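Local coordinates for protein 361aa long hypothetical D-aminopeptidase (PDB 2DRH) that is of unknown function but belongs to the S58 peptidase family and probably acts as an aminopeptidase, at residues 306-309 with 310-313; 317-320 with 321-325; 152-155 with 156-160; 55-59 with 60-64; 81-84 with 85-88. All blocks are in the same frame, centred on the assembly; numbering follows the deposited sequence.

Contact 1: 306-309 with 310-313; sequences SVIS and PLFK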
loop_
_atom_site.group_PDB
_atom_site.type_symbol
_atom_site.label_atom_id
_atom_site.label_comp_id
_atom_site.label_asym_id
_atom_site.label_seq_id
_atom_site.Cartn_x
_atom_site.Cartn_y
_atom_site.Cartn_z
ATOM N N SER A 306 9.015 -9.602 -18.000
ATOM C CA SER A 306 9.100 -9.103 -19.370
ATOM C C SER A 306 8.262 -9.893 -20.376
ATOM O O SER A 306 8.026 -9.422 -21.492
ATOM C CB SER A 306 10.557 -9.099 -19.838
ATOM O OG SER A 306 11.029 -10.425 -20.005
ATOM N N VAL A 307 7.803 -11.082 -20.000
ATOM C CA VAL A 307 7.009 -11.876 -20.935
ATOM C C VAL A 307 5.555 -12.111 -20.531
ATOM O O VAL A 307 4.860 -12.900 -21.173
ATOM C CB VAL A 307 7.660 -13.268 -21.186
ATOM C CG1 VAL A 307 9.131 -13.101 -21.552
ATOM C CG2 VAL A 307 7.501 -14.148 -19.968
ATOM N N ILE A 308 5.072 -11.420 -19.499
ATOM C CA ILE A 308 3.701 -11.663 -19.061
ATOM C C ILE A 308 2.592 -10.702 -19.475
ATOM O O ILE A 308 1.470 -10.816 -18.979
ATOM C CB ILE A 308 3.645 -11.822 -17.531
ATOM C CG1 ILE A 308 4.059 -10.516 -16.850
ATOM C CG2 ILE A 308 4.553 -12.965 -17.100
ATOM C CD1 ILE A 308 4.143 -10.630 -15.336
ATOM N N SER A 309 2.875 -9.774 -20.382
ATOM C CA SER A 309 1.845 -8.828 -20.811
ATOM C C SER A 309 0.627 -9.546 -21.401
ATOM O O SER A 309 -0.515 -9.099 -21.222
ATOM C CB SER A 309 2.425 -7.821 -21.806
ATOM O OG SER A 309 3.378 -6.989 -21.161
ATOM N N PRO A 310 0.849 -10.672 -22.112
ATOM C CA PRO A 310 -0.283 -11.400 -22.680
ATOM C C PRO A 310 -1.243 -11.830 -21.571
ATOM O O PRO A 310 -2.461 -11.821 -21.757
ATOM C CB PRO A 310 0.389 -12.588 -23.366
ATOM C CG PRO A 310 1.664 -11.996 -23.841
ATOM C CD PRO A 310 2.120 -11.214 -22.633
ATOM N N LEU A 311 -0.699 -12.202 -20.414
ATOM C CA LEU A 311 -1.550 -12.613 -19.302
ATOM C C LEU A 311 -2.337 -11.402 -18.759
ATOM O O LEU A 311 -3.473 -11.547 -18.306
ATOM C CB LEU A 311 -0.709 -13.259 -18.190
ATOM C CG LEU A 311 0.039 -14.556 -18.560
ATOM C CD1 LEU A 311 1.051 -14.891 -17.486
ATOM C CD2 LEU A 311 -0.940 -15.706 -18.729
ATOM N N PHE A 312 -1.737 -10.216 -18.802
ATOM C CA PHE A 312 -2.433 -9.012 -18.336
ATOM C C PHE A 312 -3.626 -8.743 -19.255
ATOM O O PHE A 312 -4.721 -8.420 -18.796
ATOM C CB PHE A 312 -1.512 -7.787 -18.365
ATOM C CG PHE A 312 -0.437 -7.788 -17.309
ATOM C CD1 PHE A 312 -0.408 -8.749 -16.307
ATOM C CD2 PHE A 312 0.541 -6.794 -17.310
ATOM C CE1 PHE A 312 0.577 -8.719 -15.319
ATOM C CE2 PHE A 312 1.525 -6.756 -16.331
ATOM C CZ PHE A 312 1.542 -7.719 -15.335
ATOM N N LYS A 313 -3.407 -8.875 -20.560
ATOM C CA LYS A 313 -4.478 -8.646 -21.525
ATOM C C LYS A 313 -5.568 -9.707 -21.404
ATOM O O LYS A 313 -6.758 -9.383 -21.377
ATOM C CB LYS A 313 -3.920 -8.631 -22.952
ATOM C CG LYS A 313 -4.995 -8.742 -24.030
ATOM C CD LYS A 313 -4.419 -8.598 -25.423
ATOM C CE LYS A 313 -3.940 -7.181 -25.658
ATOM N NZ LYS A 313 -5.052 -6.223 -25.443
#
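With chi1 at 64°, I308 holds CG1 between its own backbone N and carbonyl carbon, while F312, at chi1 -72°, swings its ring back beside its own N; the two side chains thus meet one turn apart at the start of helix 309-328. They cross obliquely, I308 CD1 touching the far end of the ring 3.9 Å from F312 CZ. The other branch, I308 CG2, lies 4.0 Å from L311 CD1, and the forked side chain engages two helix residues at once. The carbonyl is shared too. I308 O accepts from F312 N (3.3 Å) and weakly from L311 N (2.9 Å), and it also sits over one face of the F312 ring, 3.8 Å above the plane and offset toward the rim. K313 N to S309 O, at 3.0 Å, continues the helical pattern. R257 and V258 of helix 252-268 pack on the F312 side chain, and R261 makes a cation-pi contact with its ring; S309 OG bonds N275 N of the second subunit. Replacing F312 with an alanine would probably open a gap beside I308 CD1 and leave R261 without its aromatic partner. P310 has no N-H to donate, which costs nothing so early in a helix. The arrangement is that of a helix N-terminus, with I308 at the N-cap position and a proline in the first turn.

Contact 2: 317-320 with 321-325; sequences EAVE and EAIIN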
loop_
_atom_site.group_PDB
_atom_site.type_symbol
_atom_site.label_atom_id
_atom_site.label_comp_id
_atom_site.label_asym_id
_atom_site.label_seq_id
_atom_site.Cartn_x
_atom_site.Cartn_y
_atom_site.Cartn_z
ATOM N N GLU A 317 -9.527 -9.337 -20.613
ATOM C CA GLU A 317 -10.501 -9.931 -21.523
ATOM C C GLU A 317 -11.467 -10.865 -20.807
ATOM O O GLU A 317 -12.682 -10.737 -20.946
ATOM C CB GLU A 317 -9.801 -10.703 -22.636
ATOM C CG GLU A 317 -9.514 -9.895 -23.870
ATOM C CD GLU A 317 -8.748 -10.695 -24.911
ATOM O OE1 GLU A 317 -9.136 -11.849 -25.191
ATOM O OE2 GLU A 317 -7.763 -10.166 -25.452
ATOM N N ALA A 318 -10.921 -11.811 -20.051
ATOM C CA ALA A 318 -11.738 -12.767 -19.316
ATOM C C ALA A 318 -12.729 -12.042 -18.404
ATOM O O ALA A 318 -13.886 -12.434 -18.308
ATOM C CB ALA A 318 -10.850 -13.685 -18.495
ATOM N N VAL A 319 -12.270 -10.991 -17.731
ATOM C CA VAL A 319 -13.146 -10.236 -16.836
ATOM C C VAL A 319 -14.254 -9.532 -17.607
ATOM O O VAL A 319 -15.412 -9.628 -17.237
ATOM C CB VAL A 319 -12.356 -9.186 -16.013
ATOM C CG1 VAL A 319 -13.331 -8.216 -15.298
ATOM C CG2 VAL A 319 -11.487 -9.894 -14.980
ATOM N N GLU A 320 -13.904 -8.841 -18.688
ATOM C CA GLU A 320 -14.913 -8.129 -19.468
ATOM C C GLU A 320 -16.017 -9.062 -19.949
ATOM O O GLU A 320 -17.202 -8.757 -19.790
ATOM C CB GLU A 320 -14.286 -7.410 -20.669
ATOM C CG GLU A 320 -15.281 -6.540 -21.448
ATOM C CD GLU A 320 -14.651 -5.787 -22.617
ATOM O OE1 GLU A 320 -13.423 -5.530 -22.584
ATOM O OE2 GLU A 320 -15.392 -5.432 -23.563
ATOM N N GLU A 321 -15.642 -10.197 -20.540
ATOM C CA GLU A 321 -16.658 -11.111 -21.015
ATOM C C GLU A 321 -17.407 -11.730 -19.839
ATOM O O GLU A 321 -18.629 -11.882 -19.892
ATOM C CB GLU A 321 -16.058 -12.222 -21.889
ATOM C CG GLU A 321 -17.109 -12.879 -22.800
ATOM C CD GLU A 321 -16.700 -14.249 -23.328
ATOM O OE1 GLU A 321 -15.576 -14.389 -23.858
ATOM O OE2 GLU A 321 -17.516 -15.188 -23.217
ATOM N N ALA A 322 -16.682 -12.079 -18.778
ATOM C CA ALA A 322 -17.308 -12.685 -17.608
ATOM C C ALA A 322 -18.418 -11.793 -17.052
ATOM O O ALA A 322 -19.452 -12.294 -16.603
ATOM C CB ALA A 322 -16.273 -12.959 -16.530
ATOM N N ILE A 323 -18.203 -10.481 -17.080
ATOM C CA ILE A 323 -19.205 -9.545 -16.587
ATOM C C ILE A 323 -20.429 -9.602 -17.485
ATOM O O ILE A 323 -21.556 -9.732 -17.004
ATOM C CB ILE A 323 -18.663 -8.097 -16.553
ATOM C CG1 ILE A 323 -17.572 -7.983 -15.483
ATOM C CG2 ILE A 323 -19.806 -7.109 -16.272
ATOM C CD1 ILE A 323 -16.856 -6.645 -15.460
ATOM N N ILE A 324 -20.208 -9.516 -18.794
ATOM C CA ILE A 324 -21.315 -9.569 -19.740
ATOM C C ILE A 324 -22.087 -10.891 -19.596
ATOM O O ILE A 324 -23.324 -10.892 -19.541
ATOM C CB ILE A 324 -20.807 -9.403 -21.198
ATOM C CG1 ILE A 324 -20.132 -8.036 -21.354
ATOM C CG2 ILE A 324 -21.955 -9.556 -22.181
ATOM C CD1 ILE A 324 -20.966 -6.857 -20.855
ATOM N N ASN A 325 -21.360 -12.005 -19.514
ATOM C CA ASN A 325 -22.000 -13.310 -19.363
ATOM C C ASN A 325 -22.880 -13.380 -18.116
ATOM O O ASN A 325 -23.879 -14.101 -18.099
ATOM C CB ASN A 325 -20.948 -14.429 -19.313
ATOM C CG ASN A 325 -20.236 -14.611 -20.638
ATOM O OD1 ASN A 325 -20.845 -14.471 -21.688
ATOM N ND2 ASN A 325 -18.945 -14.934 -20.593
#
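The flat ends of E317, E321 and N325 line up at successive turns of the helix, held through their polar atoms, while E320 points elsewhere, toward R268 of helix 252-268, which pairs with E320 OE1. N325 ND2 lies 3.0 Å from E321 OE2, with an almost straight N-H...O angle of 174°; the acceptor lies in the amide plane of N325, whereas the donor meets OE2 on its anti side, 35° out of the carboxylate plane. E321 reaches this place because its chain is extended and its CG is turned away from its own N (chi1 -159°). R190 forms salt bridges with both E317 OE1 and E321 OE1, and E317 OE2 accepts from V12 N.

Backbone bonds of the alpha-helical kind join the segments, E321 N to E317 O at 3.0 Å and I323 N to V319 O at 2.9 Å among them. On the apolar side V319 CG1 meets I323 CD1 at 3.9 Å, facing strand 240-246 and helix 252-268. A318 and A322 present only methyls to strand 198-207, and A322 CB lies close to A318 O (3.0 Å). This part of helix 309-328 is therefore amphipathic yet wholly buried: its carboxylates probably owe their tolerance inside the protein to the arginines that offset their charge.

Contact 3: 152-155 with 156-160; sequences EHVV and EAIKR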
loop_
_atom_site.group_PDB
_atom_site.type_symbol
_atom_site.label_atom_id
_atom_site.label_comp_id
_atom_site.label_asym_id
_atom_site.label_seq_id
_atom_site.Cartn_x
_atom_site.Cartn_y
_atom_site.Cartn_z
ATOM N N GLU A 152 -24.279 -24.381 7.144
ATOM C CA GLU A 152 -24.275 -25.630 6.375
ATOM C C GLU A 152 -24.246 -25.347 4.881
ATOM O O GLU A 152 -23.746 -26.161 4.098
ATOM C CB GLU A 152 -25.515 -26.489 6.653
ATOM C CG GLU A 152 -25.924 -26.636 8.094
ATOM C CD GLU A 152 -26.817 -25.502 8.549
ATOM O OE1 GLU A 152 -26.306 -24.384 8.753
ATOM O OE2 GLU A 152 -28.038 -25.725 8.687
ATOM N N HIS A 153 -24.808 -24.205 4.489
ATOM C CA HIS A 153 -24.848 -23.823 3.078
ATOM C C HIS A 153 -23.435 -23.676 2.530
ATOM O O HIS A 153 -23.172 -23.995 1.370
ATOM C CB HIS A 153 -25.624 -22.512 2.906
ATOM C CG HIS A 153 -27.084 -22.632 3.224
ATOM N ND1 HIS A 153 -27.872 -21.543 3.530
ATOM C CD2 HIS A 153 -27.899 -23.714 3.280
ATOM C CE1 HIS A 153 -29.109 -21.947 3.762
ATOM N NE2 HIS A 153 -29.152 -23.261 3.616
ATOM N N VAL A 154 -22.525 -23.211 3.380
ATOM C CA VAL A 154 -21.138 -23.023 2.985
ATOM C C VAL A 154 -20.453 -24.369 2.746
ATOM O O VAL A 154 -19.716 -24.534 1.775
ATOM C CB VAL A 154 -20.350 -22.246 4.056
ATOM C CG1 VAL A 154 -18.900 -22.068 3.603
ATOM C CG2 VAL A 154 -21.004 -20.892 4.298
ATOM N N VAL A 155 -20.689 -25.322 3.638
ATOM C CA VAL A 155 -20.099 -26.644 3.493
ATOM C C VAL A 155 -20.669 -27.325 2.247
ATOM O O VAL A 155 -19.942 -27.986 1.505
ATOM C CB VAL A 155 -20.384 -27.527 4.732
ATOM C CG1 VAL A 155 -19.814 -28.936 4.513
ATOM C CG2 VAL A 155 -19.760 -26.891 5.984
ATOM N N GLU A 156 -21.968 -27.144 2.020
ATOM C CA GLU A 156 -22.639 -27.733 0.867
ATOM C C GLU A 156 -22.082 -27.168 -0.439
ATOM O O GLU A 156 -21.791 -27.920 -1.378
ATOM C CB GLU A 156 -24.153 -27.476 0.952
ATOM C CG GLU A 156 -24.997 -28.106 -0.153
ATOM C CD GLU A 156 -24.796 -29.617 -0.288
ATOM O OE1 GLU A 156 -24.795 -30.325 0.741
ATOM O OE2 GLU A 156 -24.652 -30.103 -1.431
ATOM N N ALA A 157 -21.934 -25.847 -0.499
ATOM C CA ALA A 157 -21.408 -25.198 -1.698
ATOM C C ALA A 157 -20.026 -25.754 -2.034
ATOM O O ALA A 157 -19.698 -25.950 -3.205
ATOM C CB ALA A 157 -21.330 -23.679 -1.497
ATOM N N ILE A 158 -19.226 -26.016 -1.002
ATOM C CA ILE A 158 -17.885 -26.551 -1.204
ATOM C C ILE A 158 -17.927 -27.987 -1.729
ATOM O O ILE A 158 -17.130 -28.362 -2.579
ATOM C CB ILE A 158 -17.071 -26.519 0.111
ATOM C CG1 ILE A 158 -16.953 -25.072 0.608
ATOM C CG2 ILE A 158 -15.688 -27.134 -0.112
ATOM C CD1 ILE A 158 -16.243 -24.928 1.932
ATOM N N LYS A 159 -18.865 -28.785 -1.233
ATOM C CA LYS A 159 -18.972 -30.173 -1.670
ATOM C C LYS A 159 -19.677 -30.344 -3.019
ATOM O O LYS A 159 -19.643 -31.424 -3.611
ATOM C CB LYS A 159 -19.656 -31.005 -0.580
ATOM C CG LYS A 159 -18.797 -31.110 0.683
ATOM C CD LYS A 159 -19.483 -31.871 1.807
ATOM C CE LYS A 159 -18.552 -32.015 3.003
ATOM N NZ LYS A 159 -19.198 -32.736 4.138
ATOM N N ARG A 160 -20.298 -29.275 -3.511
ATOM C CA ARG A 160 -20.977 -29.306 -4.807
ATOM C C ARG A 160 -20.041 -28.767 -5.892
ATOM O O ARG A 160 -20.337 -28.864 -7.082
ATOM C CB ARG A 160 -22.226 -28.423 -4.800
ATOM C CG ARG A 160 -23.434 -28.921 -4.018
ATOM C CD ARG A 160 -24.568 -27.902 -4.181
ATOM N NE ARG A 160 -25.825 -28.302 -3.553
ATOM C CZ ARG A 160 -26.927 -27.554 -3.548
ATOM N NH1 ARG A 160 -26.929 -26.367 -4.138
ATOM N NH2 ARG A 160 -28.026 -27.987 -2.947
#
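Apolar contact joins V155 and K159, whose side chains lie side by side and point the same way: the extended lysine runs along the valine, placing K159 CE 3.7 Å from V155 CG1. Next to them V154 CG1 and I158 CD1 stand 4.2 Å apart. I158 turns CG1 beside its own backbone N (chi1 -60°), which also brings it close to the helix itself, I158 CG1 being 3.0 Å from V154 O. V154 and I158 both pack on I97 of strand 96-100, and A157 on strand 48-56.

Backbone hydrogen bonds tie each residue of 152-155 to the one four further on. E156 N to E152 O and A157 N to H153 O are both 2.9 Å long, whereas I158 N to V154 O stretches to 3.2 Å.

The charged groups pair separately. R160 NE forms a salt bridge with E156 OE2 at 3.0 Å, but the hydrogen bond within it is weak, bent to 132°; R160 also reaches back to strand 28-36, where NH1 bonds H31 O, and E152 pairs with K150. Helix 151-160 thus lays an aliphatic side on the four-stranded sheet, while the exposed K159 contributes methylene carbons to the packing and its ammonium group is probably solvated.

Contact 4: 55-59 with 60-64; sequences ILPHE and GNIYK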
loop_
_atom_site.group_PDB
_atom_site.type_symbol
_atom_site.label_atom_id
_atom_site.label_comp_id
_atom_site.label_asym_id
_atom_site.label_seq_id
_atom_site.Cartn_x
_atom_site.Cartn_y
_atom_site.Cartn_z
ATOM N N ILE A 55 -15.303 -21.353 -4.484
ATOM C CA ILE A 55 -14.308 -21.566 -5.527
ATOM C C ILE A 55 -13.117 -22.265 -4.880
ATOM O O ILE A 55 -12.514 -21.746 -3.936
ATOM C CB ILE A 55 -13.811 -20.234 -6.176
ATOM C CG1 ILE A 55 -14.982 -19.454 -6.784
ATOM C CG2 ILE A 55 -12.798 -20.538 -7.277
ATOM C CD1 ILE A 55 -15.583 -18.409 -5.855
ATOM N N LEU A 56 -12.797 -23.454 -5.386
ATOM C CA LEU A 56 -11.677 -24.239 -4.877
ATOM C C LEU A 56 -10.502 -24.084 -5.831
ATOM O O LEU A 56 -10.639 -24.318 -7.032
ATOM C CB LEU A 56 -12.061 -25.720 -4.786
ATOM C CG LEU A 56 -13.095 -26.159 -3.748
ATOM C CD1 LEU A 56 -14.346 -25.299 -3.827
ATOM C CD2 LEU A 56 -13.434 -27.630 -3.982
ATOM N N PRO A 57 -9.339 -23.659 -5.314
ATOM C CA PRO A 57 -8.142 -23.479 -6.142
ATOM C C PRO A 57 -7.765 -24.777 -6.863
ATOM O O PRO A 57 -7.372 -24.755 -8.031
ATOM C CB PRO A 57 -7.090 -23.043 -5.131
ATOM C CG PRO A 57 -7.905 -22.245 -4.153
ATOM C CD PRO A 57 -9.125 -23.116 -3.962
ATOM N N HIS A 58 -7.873 -25.895 -6.148
ATOM C CA HIS A 58 -7.593 -27.215 -6.705
ATOM C C HIS A 58 -8.471 -28.248 -6.000
ATOM O O HIS A 58 -9.387 -27.878 -5.261
ATOM C CB HIS A 58 -6.096 -27.576 -6.606
ATOM C CG HIS A 58 -5.550 -27.592 -5.213
ATOM N ND1 HIS A 58 -5.874 -28.567 -4.294
ATOM C CD2 HIS A 58 -4.686 -26.757 -4.588
ATOM C CE1 HIS A 58 -5.234 -28.332 -3.164
ATOM N NE2 HIS A 58 -4.506 -27.239 -3.315
ATOM N N GLU A 59 -8.196 -29.531 -6.211
ATOM C CA GLU A 59 -9.030 -30.587 -5.632
ATOM C C GLU A 59 -8.572 -31.259 -4.327
ATOM O O GLU A 59 -9.296 -32.085 -3.765
ATOM C CB GLU A 59 -9.274 -31.650 -6.709
ATOM C CG GLU A 59 -9.904 -31.076 -7.975
ATOM C CD GLU A 59 -9.717 -31.972 -9.191
ATOM O OE1 GLU A 59 -8.556 -32.174 -9.620
ATOM O OE2 GLU A 59 -10.734 -32.473 -9.718
ATOM N N GLY A 60 -7.389 -30.906 -3.836
ATOM C CA GLY A 60 -6.907 -31.501 -2.603
ATOM C C GLY A 60 -7.158 -30.617 -1.394
ATOM O O GLY A 60 -8.124 -29.847 -1.366
ATOM N N ASN A 61 -6.287 -30.730 -0.392
ATOM C CA ASN A 61 -6.401 -29.937 0.827
ATOM C C ASN A 61 -5.727 -28.580 0.597
ATOM O O ASN A 61 -4.503 -28.484 0.544
ATOM C CB ASN A 61 -5.724 -30.661 2.001
ATOM C CG ASN A 61 -5.991 -29.982 3.340
ATOM O OD1 ASN A 61 -5.817 -28.767 3.485
ATOM N ND2 ASN A 61 -6.411 -30.765 4.324
ATOM N N ILE A 62 -6.539 -27.535 0.471
ATOM C CA ILE A 62 -6.034 -26.186 0.217
ATOM C C ILE A 62 -5.184 -25.608 1.350
ATOM O O ILE A 62 -4.263 -24.836 1.105
ATOM C CB ILE A 62 -7.206 -25.237 -0.103
ATOM C CG1 ILE A 62 -8.098 -25.886 -1.163
ATOM C CG2 ILE A 62 -6.680 -23.912 -0.633
ATOM C CD1 ILE A 62 -9.404 -25.176 -1.394
ATOM N N TYR A 63 -5.481 -25.990 2.585
ATOM C CA TYR A 63 -4.712 -25.504 3.730
ATOM C C TYR A 63 -3.300 -26.109 3.809
ATOM O O TYR A 63 -2.314 -25.403 4.066
ATOM C CB TYR A 63 -5.460 -25.822 5.023
ATOM C CG TYR A 63 -4.768 -25.326 6.269
ATOM C CD1 TYR A 63 -4.762 -23.965 6.595
ATOM C CD2 TYR A 63 -4.134 -26.213 7.132
ATOM C CE1 TYR A 63 -4.143 -23.507 7.757
ATOM C CE2 TYR A 63 -3.512 -25.765 8.300
ATOM C CZ TYR A 63 -3.525 -24.408 8.606
ATOM O OH TYR A 63 -2.944 -23.971 9.775
ATOM N N LYS A 64 -3.206 -27.424 3.608
ATOM C CA LYS A 64 -1.916 -28.104 3.664
ATOM C C LYS A 64 -1.140 -27.865 2.379
ATOM O O LYS A 64 0.090 -27.874 2.379
ATOM C CB LYS A 64 -2.119 -29.605 3.912
ATOM C CG LYS A 64 -2.749 -29.898 5.264
ATOM C CD LYS A 64 -1.850 -29.426 6.400
ATOM C CE LYS A 64 -2.561 -29.491 7.748
ATOM N NZ LYS A 64 -3.139 -30.837 8.022
HETATM O O HOH W 1 -10.150 -29.108 -2.530
#
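This is a local contact round the loop that leaves strand 48-56 and leads into strand 65-73, so linking the two sheets of the chain; it combines a turn in which the H58 ring accepts from G60 N with an Asx motif at N61. H58 fixes the turn. At chi1 59° its CG stands in the crowded position between its own N and carbonyl carbon, and this turns the ND1 edge of the ring to G60 N. G60 N donates to H58 ND1 at 2.8 Å, exactly in the ring plane, with an N-H...N angle of 149°. The other ring nitrogen, NE2, is bonded to E65 O, and the imidazole is thereby held at both nitrogens and cannot easily rotate. I62 CG1 lies over one face, 4.2 Å above the ring plane and offset toward the rim. A phenylalanine at H58 would carry no ring nitrogen and would probably leave both G60 N and E65 O without their partner.

I62 also turns toward the strand end. It crosses P57 at about a right angle, with I62 CG2 4.1 Å from P57 CG, and I62 CD1 lies 4.3 Å from L56 CB. P57 and H58 rest on V67 of strand 65-73. A water donates to H58 O at 3.1 Å; its second link, to G60 O, is suspiciously short and doubtful. N61 ND2 is bonded to N119, which holds the amide in place; its other end, N61 OD1, accepts from K64 N at 2.9 Å, with the donor 51° above the carbonyl plane.

Contact 5: 81-84 with 85-88; sequences VGLI and QLWE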
loop_
_atom_site.group_PDB
_atom_site.type_symbol
_atom_site.label_atom_id
_atom_site.label_comp_id
_atom_site.label_asym_id
_atom_site.label_seq_id
_atom_site.Cartn_x
_atom_site.Cartn_y
_atom_site.Cartn_z
ATOM N N VAL A 81 -12.972 -10.735 3.974
ATOM C CA VAL A 81 -12.321 -11.405 5.079
ATOM C C VAL A 81 -11.175 -12.242 4.501
ATOM O O VAL A 81 -11.384 -13.020 3.563
ATOM C CB VAL A 81 -13.315 -12.345 5.795
ATOM C CG1 VAL A 81 -12.623 -13.075 6.938
ATOM C CG2 VAL A 81 -14.511 -11.545 6.294
ATOM N N GLY A 82 -9.973 -12.060 5.040
ATOM C CA GLY A 82 -8.831 -12.832 4.580
ATOM C C GLY A 82 -7.770 -12.170 3.714
ATOM O O GLY A 82 -6.734 -12.782 3.462
ATOM N N LEU A 83 -7.983 -10.936 3.266
ATOM C CA LEU A 83 -6.982 -10.292 2.408
ATOM C C LEU A 83 -5.650 -9.897 3.052
ATOM O O LEU A 83 -4.608 -9.933 2.389
ATOM C CB LEU A 83 -7.570 -9.052 1.727
ATOM C CG LEU A 83 -8.748 -9.249 0.774
ATOM C CD1 LEU A 83 -9.187 -7.886 0.258
ATOM C CD2 LEU A 83 -8.347 -10.173 -0.375
ATOM N N ILE A 84 -5.661 -9.509 4.325
ATOM C CA ILE A 84 -4.407 -9.098 4.950
ATOM C C ILE A 84 -3.331 -10.191 4.943
ATOM O O ILE A 84 -2.168 -9.916 4.651
ATOM C CB ILE A 84 -4.645 -8.575 6.393
ATOM C CG1 ILE A 84 -5.144 -7.121 6.346
ATOM C CG2 ILE A 84 -3.367 -8.628 7.196
ATOM C CD1 ILE A 84 -6.370 -6.900 5.454
ATOM N N GLN A 85 -3.703 -11.425 5.252
ATOM C CA GLN A 85 -2.710 -12.492 5.256
ATOM C C GLN A 85 -2.383 -12.909 3.827
ATOM O O GLN A 85 -1.271 -13.336 3.546
ATOM C CB GLN A 85 -3.194 -13.706 6.066
ATOM C CG GLN A 85 -2.100 -14.777 6.273
ATOM C CD GLN A 85 -2.439 -15.771 7.369
ATOM O OE1 GLN A 85 -2.789 -15.383 8.489
ATOM N NE2 GLN A 85 -2.331 -17.067 7.055
ATOM N N LEU A 86 -3.349 -12.789 2.924
ATOM C CA LEU A 86 -3.101 -13.150 1.537
ATOM C C LEU A 86 -1.925 -12.297 1.046
ATOM O O LEU A 86 -0.959 -12.811 0.443
ATOM C CB LEU A 86 -4.356 -12.897 0.686
ATOM C CG LEU A 86 -4.347 -13.461 -0.743
ATOM C CD1 LEU A 86 -5.767 -13.611 -1.248
ATOM C CD2 LEU A 86 -3.536 -12.557 -1.666
ATOM N N TRP A 87 -1.996 -10.998 1.337
ATOM C CA TRP A 87 -0.947 -10.070 0.938
ATOM C C TRP A 87 0.381 -10.294 1.655
ATOM O O TRP A 87 1.449 -10.202 1.041
ATOM C CB TRP A 87 -1.384 -8.618 1.164
ATOM C CG TRP A 87 -2.357 -8.103 0.139
ATOM C CD1 TRP A 87 -2.302 -8.295 -1.211
ATOM C CD2 TRP A 87 -3.480 -7.241 0.377
ATOM N NE1 TRP A 87 -3.319 -7.606 -1.831
ATOM C CE2 TRP A 87 -4.057 -6.950 -0.879
ATOM C CE3 TRP A 87 -4.053 -6.685 1.529
ATOM C CZ2 TRP A 87 -5.180 -6.124 -1.017
ATOM C CZ3 TRP A 87 -5.173 -5.863 1.389
ATOM C CH2 TRP A 87 -5.720 -5.593 0.129
ATOM N N GLU A 88 0.315 -10.577 2.953
ATOM C CA GLU A 88 1.521 -10.779 3.747
ATOM C C GLU A 88 2.289 -12.052 3.383
ATOM O O GLU A 88 3.512 -12.016 3.212
ATOM C CB GLU A 88 1.170 -10.820 5.238
ATOM C CG GLU A 88 2.397 -10.844 6.156
ATOM C CD GLU A 88 3.102 -9.496 6.236
ATOM O OE1 GLU A 88 2.439 -8.511 6.639
ATOM O OE2 GLU A 88 4.314 -9.421 5.909
#
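L83 and W87, one helical turn apart, form the apolar centre. L83 CB rests over the face of the six-membered ring as a CH-pi contact, 4.2 Å from the centroid of the W87 ring and 19° off its normal, while L83 CD1 reaches W87 CH2 at 4.2 Å. The tryptophan gets there by placing CG beside its own backbone N (chi1 -76°), which leans the indole back over the preceding turn. Around this pair, I84 CD1 touches W87 CZ3 at 4.4 Å and L83 CD2 touches L86 CD1 at 4.4 Å. L83 and L86 pack further on V282 of strand 278-285.

Outward lie the backbone bonds: W87 N to L83 O at 3.0 Å, E88 N to I84 O at 3.1 Å, and a weak one from L86 N to G82 O at 3.4 Å. G82, at the N-cap position, also receives N130 ND2 on its O. At the polar edge W87 NE1 donates to A71 O. E88 OE1 accepts from G76 N of the fourth subunit, E88 OE2 forms a salt bridge with R257 of the third, and Q85 OE1 binds K79 of the fourth. Helix 83-89 therefore packs L83 and L86 on the chain's own strands, L83 and I84 also meet the fourth subunit, and Q85 and E88 carry polar links between chains.

Along the chain the order is contact 4, contact 5, contact 3, contact 1 and contact 2, none enclosing another. Contacts 1 and 2 share helix 309-328, with centres 18 Å apart. Contacts 3 and 4 lie on the same side of the chain's centre, their centres 14 Å apart, and touch where I158 O meets L56 CD2 at 4.0 Å; the four-stranded sheet links them, through helix 151-160 and the end of strand 48-56. Contact 2 lies across the centre from contacts 3, 4 and 5. Contacts 1 and 5, with centres 25 Å apart, both serve the tetramer: contact 1 reaches the third subunit through the loop before its helix and the second through the helix, while helix 83-89 meets the third and fourth.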